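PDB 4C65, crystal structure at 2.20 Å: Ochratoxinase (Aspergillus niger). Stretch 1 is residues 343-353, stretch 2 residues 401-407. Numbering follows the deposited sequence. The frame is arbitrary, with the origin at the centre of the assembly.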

# COMPACT_ATOMS: atom_id res chain seq x y z
N THR A 343 -29.58 -28.28 -17.19
CA THR A 343 -30.71 -27.41 -16.91
C THR A 343 -32.10 -28.04 -17.20
O THR A 343 -33.08 -27.71 -16.53
CB THR A 343 -30.58 -26.09 -17.69
OG1 THR A 343 -30.35 -26.36 -19.08
CG2 THR A 343 -29.43 -25.24 -17.11
N ALA A 344 -32.16 -28.96 -18.16
CA ALA A 344 -33.42 -29.62 -18.54
C ALA A 344 -34.04 -30.39 -17.38
O ALA A 344 -35.26 -30.49 -17.29
CB ALA A 344 -33.19 -30.54 -19.74
N LEU A 345 -33.20 -30.92 -16.50
CA LEU A 345 -33.67 -31.59 -15.30
C LEU A 345 -34.63 -30.74 -14.45
O LEU A 345 -35.49 -31.28 -13.75
CB LEU A 345 -32.50 -31.98 -14.40
CG LEU A 345 -31.73 -33.27 -14.63
CD1 LEU A 345 -30.83 -33.55 -13.43
CD2 LEU A 345 -32.66 -34.45 -14.81
N GLU A 346 -34.42 -29.44 -14.46
CA GLU A 346 -35.23 -28.57 -13.63
C GLU A 346 -36.69 -28.60 -14.08
O GLU A 346 -37.61 -28.44 -13.26
CB GLU A 346 -34.68 -27.14 -13.65
CG GLU A 346 -35.25 -26.24 -12.57
CD GLU A 346 -34.91 -26.69 -11.16
OE1 GLU A 346 -33.94 -27.45 -10.97
OE2 GLU A 346 -35.63 -26.26 -10.23
N LEU A 347 -36.90 -28.78 -15.39
CA LEU A 347 -38.26 -28.92 -15.91
C LEU A 347 -38.90 -30.20 -15.39
O LEU A 347 -40.06 -30.20 -14.98
CB LEU A 347 -38.28 -28.89 -17.44
CG LEU A 347 -38.05 -27.52 -18.07
CD1 LEU A 347 -37.28 -27.66 -19.36
CD2 LEU A 347 -39.35 -26.78 -18.33
N GLN A 348 -38.13 -31.28 -15.40
CA GLN A 348 -38.57 -32.54 -14.84
C GLN A 348 -38.99 -32.38 -13.38
O GLN A 348 -40.05 -32.84 -12.98
CB GLN A 348 -37.45 -33.56 -14.95
CG GLN A 348 -37.77 -34.85 -14.25
CD GLN A 348 -36.73 -35.93 -14.48
OE1 GLN A 348 -36.07 -35.99 -15.51
NE2 GLN A 348 -36.66 -36.85 -13.54
N PHE A 349 -38.19 -31.66 -12.60
CA PHE A 349 -38.49 -31.49 -11.20
C PHE A 349 -39.67 -30.58 -10.97
O PHE A 349 -40.42 -30.78 -10.04
CB PHE A 349 -37.27 -31.01 -10.41
CG PHE A 349 -36.09 -31.96 -10.46
CD1 PHE A 349 -36.27 -33.31 -10.29
CD2 PHE A 349 -34.80 -31.47 -10.66
CE1 PHE A 349 -35.20 -34.18 -10.32
CE2 PHE A 349 -33.72 -32.33 -10.70
CZ PHE A 349 -33.92 -33.68 -10.53
N ALA A 350 -39.85 -29.58 -11.84
CA ALA A 350 -41.04 -28.74 -11.77
C ALA A 350 -42.33 -29.57 -11.85
O ALA A 350 -43.30 -29.32 -11.12
CB ALA A 350 -41.01 -27.71 -12.87
N VAL A 351 -42.31 -30.58 -12.72
CA VAL A 351 -43.45 -31.47 -12.87
C VAL A 351 -43.49 -32.50 -11.75
O VAL A 351 -44.47 -32.58 -11.01
CB VAL A 351 -43.43 -32.19 -14.25
CG1 VAL A 351 -44.54 -33.23 -14.36
CG2 VAL A 351 -43.53 -31.17 -15.38
N GLU A 352 -42.42 -33.27 -11.61
CA GLU A 352 -42.43 -34.46 -10.74
C GLU A 352 -42.24 -34.20 -9.25
O GLU A 352 -42.60 -35.03 -8.44
CB GLU A 352 -41.36 -35.45 -11.22
CG GLU A 352 -41.65 -35.97 -12.62
CD GLU A 352 -40.62 -36.97 -13.13
OE1 GLU A 352 -39.73 -37.38 -12.36
OE2 GLU A 352 -40.71 -37.35 -14.32
N ARG A 353 -41.68 -33.05 -8.89
CA ARG A 353 -41.56 -32.64 -7.50
C ARG A 353 -42.51 -31.51 -7.16
O ARG A 353 -43.17 -31.52 -6.13
CB ARG A 353 -40.14 -32.18 -7.20
CG ARG A 353 -39.08 -33.25 -7.25
CD ARG A 353 -39.11 -34.11 -6.00
NE ARG A 353 -38.68 -35.48 -6.30
CZ ARG A 353 -37.99 -36.32 -5.52
NH1 ARG A 353 -37.58 -35.99 -4.28
NH2 ARG A 353 -37.69 -37.55 -5.98
N ASP A 401 -44.13 -35.78 -22.52
CA ASP A 401 -42.98 -36.22 -21.72
C ASP A 401 -42.00 -35.07 -21.54
O ASP A 401 -41.25 -34.71 -22.46
CB ASP A 401 -42.29 -37.42 -22.38
CG ASP A 401 -41.14 -37.99 -21.55
OD1 ASP A 401 -40.99 -37.66 -20.35
OD2 ASP A 401 -40.37 -38.80 -22.12
N ILE A 402 -41.98 -34.51 -20.33
CA ILE A 402 -41.12 -33.37 -20.04
C ILE A 402 -39.61 -33.69 -20.12
O ILE A 402 -38.80 -32.80 -20.28
CB ILE A 402 -41.48 -32.76 -18.67
CG1 ILE A 402 -41.03 -31.30 -18.59
CG2 ILE A 402 -40.94 -33.58 -17.51
CD1 ILE A 402 -41.94 -30.34 -19.35
N LYS A 403 -39.26 -34.97 -20.04
CA LYS A 403 -37.87 -35.40 -20.15
C LYS A 403 -37.31 -35.30 -21.57
O LYS A 403 -36.13 -35.56 -21.79
CB LYS A 403 -37.72 -36.85 -19.69
CG LYS A 403 -38.07 -37.08 -18.24
CD LYS A 403 -37.79 -38.52 -17.85
CE LYS A 403 -38.39 -38.81 -16.51
NZ LYS A 403 -38.35 -40.25 -16.22
N VAL A 404 -38.16 -34.99 -22.54
CA VAL A 404 -37.71 -34.86 -23.93
C VAL A 404 -36.57 -33.83 -24.04
O VAL A 404 -35.61 -34.05 -24.79
CB VAL A 404 -38.90 -34.49 -24.85
CG1 VAL A 404 -38.40 -33.99 -26.19
CG2 VAL A 404 -39.79 -35.72 -25.06
N PHE A 405 -36.66 -32.76 -23.25
CA PHE A 405 -35.64 -31.72 -23.23
C PHE A 405 -34.25 -32.22 -22.81
O PHE A 405 -33.25 -31.56 -23.06
CB PHE A 405 -36.05 -30.61 -22.29
CG PHE A 405 -37.26 -29.86 -22.74
CD1 PHE A 405 -37.21 -29.03 -23.83
CD2 PHE A 405 -38.44 -29.96 -22.04
CE1 PHE A 405 -38.33 -28.32 -24.24
CE2 PHE A 405 -39.57 -29.26 -22.43
CZ PHE A 405 -39.51 -28.44 -23.54
N GLN A 406 -34.17 -33.39 -22.19
CA GLN A 406 -32.89 -33.94 -21.77
C GLN A 406 -32.12 -34.64 -22.90
O GLN A 406 -30.99 -35.07 -22.67
CB GLN A 406 -33.08 -34.89 -20.58
CG GLN A 406 -33.45 -34.13 -19.31
CD GLN A 406 -33.94 -35.06 -18.23
OE1 GLN A 406 -33.32 -36.09 -17.97
NE2 GLN A 406 -35.05 -34.71 -17.61
N GLU A 407 -32.72 -34.77 -24.08
CA GLU A 407 -31.97 -35.23 -25.23
C GLU A 407 -31.75 -34.03 -26.17
O GLU A 407 -32.69 -33.60 -26.84
CB GLU A 407 -32.70 -36.38 -25.91
CG GLU A 407 -32.04 -36.86 -27.20
CD GLU A 407 -30.53 -37.12 -27.08
OE1 GLU A 407 -30.17 -38.23 -26.65
OE2 GLU A 407 -29.71 -36.23 -27.43
O HOH W 1 -36.29 -32.41 -18.97

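A helical stretch lies against a compact, turning segment that tightens into a 3-10 turn at 404-406. The two run in opposite senses: Ile-402 sits nearest Gln-348 and Gln-406 nearest Ala-344, with CA atoms 5.9 and 5.4 Å apart.

Asp-401 makes no contact with the helix, but its OD1 accepts from Lys-403 N at 3.2 Å, tying down the start of the turn. Ile-402 then supplies the apolar anchor. Pointing toward the helix, it places CG1 3.8 Å from Leu-347 CB and 4.1 Å from Val-351 CG2, residues one helical turn apart, while its CG2 rests 3.7 Å from Gln-348 CA, against the backbone itself.

Lys-403 leaves sideways and runs extended along the helix. Its CG passes 3.6 Å from Gln-348 OE1, and its NZ stops 4.2 Å from Glu-352 OE2, so the opposite charges attract without forming a salt bridge. Val-404 stays out of reach.

Phe-405 returns to apolar packing. Its CB meets Ala-344 CB at 3.8 Å, and Leu-347 CD1 makes an off-centre CH-pi contact, 4.2 Å from the Phe-405 ring centroid. Ala-344 CB also lies 3.5 Å from Phe-405 O, a closeness that suits a short side chain.

Gln-406 provides the polar lock. Its CG covers Ala-344 CB at 3.6 Å, and its NE2 donates to Gln-348 OE1 at 2.7 Å, nearly straight at 168°. The same NE2 donates to a water at 2.9 Å; that water donates to Ala-344 O at 2.8 Å and Ile-402 O at 2.9 Å, joining backbone to backbone across the contact. One amide thus serves two acceptors, beside the apolar packing of Ile-402 and Phe-405.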